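Local coordinates for myosin-I heavy chain (Dictyostelium discoideum, PDB 5EJR), which is an actin-based motor with ATPase activity that acts in the early steps of phagocytosis and in adhesion, represented here by a C-terminal MyTH4-FERM tail domain, at residues V89-I94 against V277-E282; E70-M75 against Y112-K117; S265-E270 against G421-N426. All coordinates share one frame; numbering follows the deposited sequence.

Contact 1 (V89-I94 against V277-E282); sequences VIQSII and VLARWE
Gln91 and Glu282 carry this contact through one polar bond. Gln91 NE2 donates to Glu282 OE1 at 2.8 Å, with an N-H...O angle of 152°. The acceptor lies close to the amide plane of Gln91. The donor approaches OE1 nearly along the C-O axis of the carboxylate. The two side chains cross at about a right angle, and their flat ends are turned 46° apart. Both side chains are extended beyond CG, which lets them span two segments whose nearest CA atoms, those of Gln91 and Ala279, are 7.8 Å apart.

Further hydrogen bonds surround this one. Gln91 NE2 also donates to Pro192 O, so the nitrogen serves two acceptors. Glu282 OE1 also bonds Ser87 OG, and Glu282 OE2 takes the backbone N of Ala194. With partners on both oxygens, the carboxylate probably has little freedom to turn. A leucine in place of Gln91 would probably leave Pro192 O and Glu282 OE1 each without one donor, beside an apolar group that cannot replace it.

Beyond the bond the touch is slight. The Ala279 methyl, CB, comes 4.2 Å from Gln91 NE2, beside the amide nitrogen, and Met190 also touches Ala279. The segments bury 113 Å² in all.

The helix 86-99 belongs to the MyTH4 domain and 274-283 to the ubiquitin-like first lobe of FERM. The arrangement is a polar interdomain contact of the MyTH4-FERM tandem.

Contact 2 (E70-M75 against Y112-K117); sequences EIMMWM and YRQTNK
Met75 reaches Gln114 because its chain runs out straight at chi2 (173°) and then bends at chi3 (73°). The bend turns the CE methyl onto the backbone and CB of Gln114. Gln114 itself folds at chi2 (-67°), which brings its amide beside Met72.

Met75 makes the closer approach. Met75 CE lies 3.3 Å from Gln114 O and 3.5 Å from Gln114 CB. Its sulfur also rests on the same methylene, with Met75 SD 3.6 Å from Gln114 CB. Met72 touches lower on its chain: its CG is 4.0 Å from Gln114 NE2. Both methionines cross Gln114 at a slant. No hydrogen bond joins the two segments, and the touching residues are buried.

This is packing of a helix against a turn inside the MyTH4 domain, a helical bundle. Helix 58-75 lies against the turn at Arg113 to Asn116. Helix 121-137 adds to the same packing, with Leu130 on Ile71 and Ser123 on Met75.

The turn is braced from within. Residues Arg113 to Asn116 form a type I beta turn. Thr115 OG1 donates to Tyr112 O at 2.7 Å, in the carbonyl plane and on a lone pair. The same oxygen accepts the backbone N of Thr115, so two donors grip it. The Gln114 amide is held as well. Its OE1 takes the backbone N of Asn45 and a weak bond from Arg113 NE, 3.4 Å away. These bonds probably limit the turning of the amide beside Met72. Arg155 NH2 binds Thr115 O, which ties the turn to helix 142-159.

Contact 3 (S265-E270 against G421-N426); sequences SKVVSE and GCTLFN. With EDO (1,2-ethanediol), chain E; EDO (1,2-ethanediol), chain H.
Two lobes of the FERM domain meet here, the ubiquitin-like first lobe and the PH-like third lobe. Val267 lies on strand 264-267, an outermost strand of its sheet. It faces the first strand, 423-428, of the four-stranded sheet in the third lobe.

Val267 points toward that strand and carries the contact. Its CG2 methyl meets the Thr423 methyl, with Val267 CG2 3.9 Å from Thr423 CG2. The two side chains cross at about a right angle. In Thr423, chi1 of -63° sets OG1 beside the backbone N and CG2 anti to it, so the methyl is the branch that meets Val267. Phe425 adds a looser touch. Its CE1 is 4.4 Å from Val267 CB, and the valine comes obliquely to the ring. No hydrogen bond crosses, and the joint is small at 96 Å².

The other valine branch meets a bound ethanediol, probably from the crystallisation liquor. Val267 CG1 is 3.6 Å from its C2. O2 of this molecule takes the backbone N of Glu270 at 2.9 Å, with an N-H...O angle of 152°. A second ethanediol accepts from Gly421 N through its O1, 3.0 Å away.

Helix 494-505 takes part from the third lobe. Val500 touches Thr423, Ile497 touches Phe425, and Ser495 OG bonds Ser269 OG. The whole is a small apolar interlobe contact, with edge strands and the C-terminal helix joining the first and third lobes of a FERM cloverleaf.

Overall arrangement
Following the chain from the N terminus, contact 2 opens first, on helix 58-75. Helix 86-99 follows and opens contact 1. Contact 2 then closes at 112-117, completing a short loop of chain within the MyTH4 domain. Contact 1 closes only at 277-282, after the chain has entered the first FERM lobe and passed 265-270, where contact 3 opens. Contact 3 closes last, at 421-426 in the third lobe. Contact 1 thus crosses both others, while contacts 2 and 3 are in series, their centres about 42 Å apart. Ser92 with Glu70 joins contacts 1 and 2; Val277 against Val268 joins contacts 1 and 3. Contact 1 ties MyTH4 to the first FERM lobe, and contact 3 ties that lobe to the third.

Contact 1 (V89-I94 against V277-E282)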
# COMPACT_ATOMS: atom_id res chain seq x y z
N VAL A 89 -10.64 -11.43 9.35
CA VAL A 89 -11.24 -11.38 10.69
C VAL A 89 -10.47 -10.42 11.60
O VAL A 89 -11.09 -9.53 12.19
CB VAL A 89 -11.44 -12.80 11.29
CG1 VAL A 89 -11.74 -12.74 12.79
CG2 VAL A 89 -12.56 -13.54 10.57
N ILE A 90 -9.14 -10.56 11.68
CA ILE A 90 -8.32 -9.67 12.51
C ILE A 90 -8.33 -8.22 11.94
O ILE A 90 -8.30 -7.29 12.73
CB ILE A 90 -6.89 -10.23 12.75
CG1 ILE A 90 -6.15 -9.43 13.86
CG2 ILE A 90 -6.07 -10.35 11.46
CD1 ILE A 90 -4.90 -10.18 14.48
N GLN A 91 -8.41 -8.03 10.60
CA GLN A 91 -8.51 -6.69 10.02
C GLN A 91 -9.78 -5.97 10.52
O GLN A 91 -9.72 -4.80 10.87
CB GLN A 91 -8.50 -6.76 8.49
CG GLN A 91 -7.09 -6.81 7.92
CD GLN A 91 -7.07 -7.42 6.55
OE1 GLN A 91 -7.96 -7.21 5.72
NE2 GLN A 91 -6.07 -8.23 6.29
N SER A 92 -10.91 -6.72 10.64
CA SER A 92 -12.19 -6.24 11.18
C SER A 92 -12.03 -5.77 12.63
O SER A 92 -12.44 -4.66 12.95
CB SER A 92 -13.25 -7.34 11.09
OG SER A 92 -14.49 -6.89 11.61
N ILE A 93 -11.35 -6.60 13.48
CA ILE A 93 -11.09 -6.32 14.89
C ILE A 93 -10.27 -5.06 15.05
O ILE A 93 -10.62 -4.22 15.88
CB ILE A 93 -10.43 -7.53 15.62
CG1 ILE A 93 -11.33 -8.78 15.58
CG2 ILE A 93 -10.04 -7.18 17.08
CD1 ILE A 93 -10.62 -10.10 15.89
N ILE A 94 -9.17 -4.93 14.29
CA ILE A 94 -8.32 -3.76 14.42
C ILE A 94 -9.04 -2.53 13.87
O ILE A 94 -8.95 -1.46 14.49
CB ILE A 94 -6.89 -4.01 13.86
CG1 ILE A 94 -6.04 -4.77 14.92
CG2 ILE A 94 -6.18 -2.71 13.45
CD1 ILE A 94 -5.17 -5.75 14.36
N VAL A 277 -1.05 -1.19 2.62
CA VAL A 277 -1.34 -1.44 1.21
C VAL A 277 -1.64 -2.93 1.02
O VAL A 277 -2.60 -3.26 0.32
CB VAL A 277 -0.20 -0.96 0.25
CG1 VAL A 277 -0.57 -1.23 -1.21
CG2 VAL A 277 0.16 0.50 0.45
N LEU A 278 -0.83 -3.82 1.61
CA LEU A 278 -1.05 -5.26 1.45
C LEU A 278 -2.40 -5.71 1.99
O LEU A 278 -3.03 -6.58 1.38
CB LEU A 278 0.10 -6.11 2.01
CG LEU A 278 1.43 -5.99 1.25
CD1 LEU A 278 2.58 -6.53 2.11
CD2 LEU A 278 1.36 -6.73 -0.09
N ALA A 279 -2.85 -5.10 3.10
CA ALA A 279 -4.14 -5.38 3.72
C ALA A 279 -5.26 -4.91 2.78
O ALA A 279 -6.16 -5.69 2.45
CB ALA A 279 -4.24 -4.69 5.07
N ARG A 280 -5.13 -3.67 2.23
CA ARG A 280 -6.06 -3.10 1.25
C ARG A 280 -6.23 -3.97 0.01
O ARG A 280 -7.34 -4.06 -0.50
CB ARG A 280 -5.65 -1.68 0.87
CG ARG A 280 -6.14 -0.66 1.88
CD ARG A 280 -5.38 0.65 1.83
NE ARG A 280 -5.66 1.46 3.02
CZ ARG A 280 -4.87 2.41 3.50
NH1 ARG A 280 -3.71 2.69 2.90
NH2 ARG A 280 -5.21 3.08 4.59
N TRP A 281 -5.16 -4.66 -0.43
CA TRP A 281 -5.21 -5.56 -1.58
C TRP A 281 -6.06 -6.79 -1.26
O TRP A 281 -6.73 -7.31 -2.15
CB TRP A 281 -3.81 -6.00 -1.99
CG TRP A 281 -2.97 -4.98 -2.70
CD1 TRP A 281 -3.31 -3.70 -3.04
CD2 TRP A 281 -1.62 -5.17 -3.14
NE1 TRP A 281 -2.27 -3.09 -3.70
CE2 TRP A 281 -1.21 -3.97 -3.77
CE3 TRP A 281 -0.73 -6.26 -3.13
CZ2 TRP A 281 0.04 -3.82 -4.36
CZ3 TRP A 281 0.52 -6.11 -3.70
CH2 TRP A 281 0.89 -4.90 -4.31
N GLU A 282 -6.02 -7.26 0.01
CA GLU A 282 -6.81 -8.40 0.47
C GLU A 282 -8.29 -8.04 0.49
O GLU A 282 -9.13 -8.89 0.21
CB GLU A 282 -6.39 -8.81 1.89
CG GLU A 282 -5.04 -9.48 1.97
CD GLU A 282 -4.92 -10.40 3.16
OE1 GLU A 282 -5.39 -10.02 4.26
OE2 GLU A 282 -4.40 -11.52 2.99

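Contact 2 (E70-M75 against Y112-K117)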
# COMPACT_ATOMS: atom_id res chain seq x y z
N GLU A 70 -15.51 -12.42 16.87
CA GLU A 70 -14.45 -12.28 15.86
C GLU A 70 -13.10 -12.71 16.44
O GLU A 70 -12.34 -13.40 15.76
CB GLU A 70 -14.42 -10.86 15.28
CG GLU A 70 -15.63 -10.60 14.39
CD GLU A 70 -15.73 -9.26 13.69
OE1 GLU A 70 -14.90 -8.36 13.96
OE2 GLU A 70 -16.67 -9.10 12.88
N ILE A 71 -12.82 -12.34 17.72
CA ILE A 71 -11.62 -12.76 18.45
C ILE A 71 -11.60 -14.30 18.49
O ILE A 71 -10.60 -14.92 18.13
CB ILE A 71 -11.57 -12.08 19.84
CG1 ILE A 71 -11.24 -10.58 19.68
CG2 ILE A 71 -10.55 -12.77 20.77
CD1 ILE A 71 -11.05 -9.74 20.95
N MET A 72 -12.77 -14.91 18.82
CA MET A 72 -12.98 -16.35 18.86
C MET A 72 -12.71 -17.01 17.51
O MET A 72 -12.13 -18.09 17.46
CB MET A 72 -14.40 -16.67 19.36
CG MET A 72 -14.59 -16.36 20.84
SD MET A 72 -16.18 -16.98 21.49
CE MET A 72 -16.00 -18.74 21.17
N MET A 73 -13.09 -16.34 16.41
CA MET A 73 -12.85 -16.79 15.04
C MET A 73 -11.37 -16.76 14.73
O MET A 73 -10.86 -17.67 14.07
CB MET A 73 -13.58 -15.88 14.05
CG MET A 73 -15.06 -16.11 13.98
SD MET A 73 -15.92 -14.75 13.19
CE MET A 73 -15.79 -15.21 11.59
N TRP A 74 -10.67 -15.71 15.18
CA TRP A 74 -9.23 -15.54 14.95
C TRP A 74 -8.44 -16.64 15.68
O TRP A 74 -7.53 -17.25 15.11
CB TRP A 74 -8.77 -14.15 15.40
CG TRP A 74 -7.28 -14.05 15.50
CD1 TRP A 74 -6.53 -14.05 16.63
CD2 TRP A 74 -6.37 -14.04 14.40
NE1 TRP A 74 -5.19 -13.98 16.31
CE2 TRP A 74 -5.06 -14.00 14.94
CE3 TRP A 74 -6.52 -14.03 13.00
CZ2 TRP A 74 -3.91 -13.94 14.14
CZ3 TRP A 74 -5.38 -13.96 12.20
CH2 TRP A 74 -4.10 -13.93 12.77
N MET A 75 -8.84 -16.90 16.94
CA MET A 75 -8.26 -17.89 17.84
C MET A 75 -8.63 -19.33 17.50
O MET A 75 -8.02 -20.25 18.03
CB MET A 75 -8.61 -17.54 19.29
CG MET A 75 -7.90 -16.29 19.76
SD MET A 75 -8.43 -15.73 21.38
CE MET A 75 -7.64 -17.01 22.43
N TYR A 112 -6.97 -10.80 25.98
CA TYR A 112 -6.24 -11.32 27.12
C TYR A 112 -7.00 -12.42 27.88
O TYR A 112 -6.44 -13.49 28.12
CB TYR A 112 -5.78 -10.21 28.09
CG TYR A 112 -5.01 -10.80 29.25
CD1 TYR A 112 -3.69 -11.22 29.09
CD2 TYR A 112 -5.65 -11.08 30.46
CE1 TYR A 112 -3.01 -11.86 30.13
CE2 TYR A 112 -4.98 -11.72 31.50
CZ TYR A 112 -3.66 -12.11 31.33
OH TYR A 112 -3.01 -12.73 32.36
N ARG A 113 -8.27 -12.15 28.24
CA ARG A 113 -9.15 -13.12 28.93
C ARG A 113 -9.12 -14.46 28.19
O ARG A 113 -9.02 -15.51 28.82
CB ARG A 113 -10.59 -12.57 29.00
CG ARG A 113 -11.68 -13.62 29.18
CD ARG A 113 -12.98 -13.17 28.57
NE ARG A 113 -13.94 -14.26 28.43
CZ ARG A 113 -14.92 -14.50 29.30
NH1 ARG A 113 -15.05 -13.76 30.39
NH2 ARG A 113 -15.78 -15.48 29.08
N GLN A 114 -9.17 -14.42 26.86
CA GLN A 114 -9.21 -15.66 26.09
C GLN A 114 -7.86 -16.41 26.05
O GLN A 114 -7.83 -17.58 25.67
CB GLN A 114 -9.79 -15.40 24.71
CG GLN A 114 -11.30 -15.10 24.74
CD GLN A 114 -12.14 -16.29 25.15
OE1 GLN A 114 -12.45 -16.51 26.33
NE2 GLN A 114 -12.51 -17.11 24.19
N THR A 115 -6.77 -15.78 26.52
CA THR A 115 -5.44 -16.43 26.60
C THR A 115 -5.22 -17.07 27.99
O THR A 115 -4.34 -17.91 28.14
CB THR A 115 -4.29 -15.43 26.34
OG1 THR A 115 -4.10 -14.59 27.48
CG2 THR A 115 -4.49 -14.60 25.08
N ASN A 116 -5.97 -16.61 29.00
CA ASN A 116 -5.88 -17.06 30.40
C ASN A 116 -6.74 -18.31 30.63
O ASN A 116 -7.96 -18.24 30.51
CB ASN A 116 -6.29 -15.92 31.33
CG ASN A 116 -5.64 -15.89 32.68
OD1 ASN A 116 -4.49 -16.31 32.87
ND2 ASN A 116 -6.32 -15.28 33.64
N LYS A 117 -6.10 -19.45 30.97
CA LYS A 117 -6.72 -20.75 31.25
C LYS A 117 -7.50 -21.30 30.05
O LYS A 117 -8.66 -21.70 30.15
CB LYS A 117 -7.56 -20.74 32.56
CG LYS A 117 -6.76 -20.34 33.80
CD LYS A 117 -7.60 -20.44 35.08
CE LYS A 117 -6.94 -19.81 36.29
NZ LYS A 117 -5.71 -20.53 36.73

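Contact 3 (S265-E270 against G421-N426)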
# COMPACT_ATOMS: atom_id res chain seq x y z
N SER A 265 -3.12 -0.23 -12.86
CA SER A 265 -1.79 0.26 -12.53
C SER A 265 -2.09 1.56 -11.84
O SER A 265 -2.54 2.53 -12.47
CB SER A 265 -0.93 0.46 -13.77
OG SER A 265 0.30 1.02 -13.34
N LYS A 266 -1.98 1.55 -10.52
CA LYS A 266 -2.31 2.70 -9.70
C LYS A 266 -1.07 3.15 -8.92
O LYS A 266 -0.38 2.31 -8.37
CB LYS A 266 -3.46 2.30 -8.77
CG LYS A 266 -4.19 3.47 -8.09
CD LYS A 266 -5.34 3.00 -7.22
CE LYS A 266 -6.14 4.16 -6.68
NZ LYS A 266 -7.47 3.73 -6.16
N VAL A 267 -0.80 4.46 -8.89
CA VAL A 267 0.33 5.05 -8.17
C VAL A 267 0.16 4.74 -6.66
O VAL A 267 -0.93 4.85 -6.14
CB VAL A 267 0.36 6.59 -8.42
CG1 VAL A 267 1.29 7.30 -7.44
CG2 VAL A 267 0.75 6.91 -9.87
N VAL A 268 1.22 4.30 -5.99
CA VAL A 268 1.11 4.03 -4.56
C VAL A 268 1.76 5.22 -3.87
O VAL A 268 2.90 5.54 -4.18
CB VAL A 268 1.75 2.68 -4.13
CG1 VAL A 268 1.53 2.43 -2.63
CG2 VAL A 268 1.19 1.53 -4.94
N SER A 269 1.08 5.87 -2.95
CA SER A 269 1.65 7.03 -2.27
C SER A 269 2.90 6.65 -1.54
O SER A 269 2.91 5.65 -0.84
CB SER A 269 0.66 7.62 -1.26
OG SER A 269 1.25 8.73 -0.62
N GLU A 270 3.95 7.45 -1.69
CA GLU A 270 5.21 7.22 -0.98
C GLU A 270 5.06 7.28 0.56
O GLU A 270 5.92 6.76 1.28
CB GLU A 270 6.30 8.21 -1.46
CG GLU A 270 6.03 9.67 -1.13
CD GLU A 270 7.24 10.55 -1.33
OE1 GLU A 270 7.50 10.96 -2.49
OE2 GLU A 270 7.97 10.80 -0.34
N GLY A 421 5.97 12.22 -19.76
CA GLY A 421 6.46 12.84 -18.52
C GLY A 421 5.38 13.22 -17.53
O GLY A 421 5.70 13.77 -16.48
N CYS A 422 4.10 12.89 -17.83
CA CYS A 422 2.94 13.20 -16.96
C CYS A 422 2.64 12.05 -16.04
O CYS A 422 2.65 10.90 -16.51
CB CYS A 422 1.71 13.49 -17.82
SG CYS A 422 1.76 15.06 -18.69
N THR A 423 2.24 12.34 -14.78
CA THR A 423 1.68 11.33 -13.89
C THR A 423 0.14 11.51 -14.03
O THR A 423 -0.37 12.63 -13.88
CB THR A 423 2.20 11.41 -12.44
OG1 THR A 423 3.60 11.16 -12.44
CG2 THR A 423 1.55 10.38 -11.51
N LEU A 424 -0.57 10.43 -14.36
CA LEU A 424 -2.03 10.48 -14.60
C LEU A 424 -2.87 9.92 -13.48
O LEU A 424 -2.52 8.92 -12.87
CB LEU A 424 -2.40 9.78 -15.94
CG LEU A 424 -1.60 10.16 -17.18
CD1 LEU A 424 -1.90 9.20 -18.34
CD2 LEU A 424 -1.87 11.56 -17.61
N PHE A 425 -3.97 10.60 -13.16
CA PHE A 425 -4.89 10.16 -12.12
C PHE A 425 -6.30 10.18 -12.71
O PHE A 425 -6.67 11.16 -13.34
CB PHE A 425 -4.85 11.12 -10.90
CG PHE A 425 -3.52 11.19 -10.18
CD1 PHE A 425 -3.18 10.25 -9.22
CD2 PHE A 425 -2.59 12.17 -10.51
CE1 PHE A 425 -1.94 10.29 -8.57
CE2 PHE A 425 -1.35 12.23 -9.85
CZ PHE A 425 -1.03 11.28 -8.90
N ASN A 426 -7.10 9.13 -12.51
CA ASN A 426 -8.50 9.13 -12.98
C ASN A 426 -9.33 10.07 -12.14
O ASN A 426 -9.33 9.95 -10.92
CB ASN A 426 -9.11 7.72 -12.95
CG ASN A 426 -8.39 6.70 -13.80
OD1 ASN A 426 -8.13 5.58 -13.38
ND2 ASN A 426 -8.03 7.07 -15.01
C1 EDO E . 4.66 9.21 -6.38
O1 EDO E . 5.33 7.96 -6.58
C2 EDO E . 3.55 9.06 -5.27
O2 EDO E . 4.19 9.09 -4.01
C1 EDO H . 6.78 8.95 -20.00
O1 EDO H . 5.50 9.26 -19.48
C2 EDO H . 7.60 7.87 -19.24
O2 EDO H . 6.85 6.86 -18.59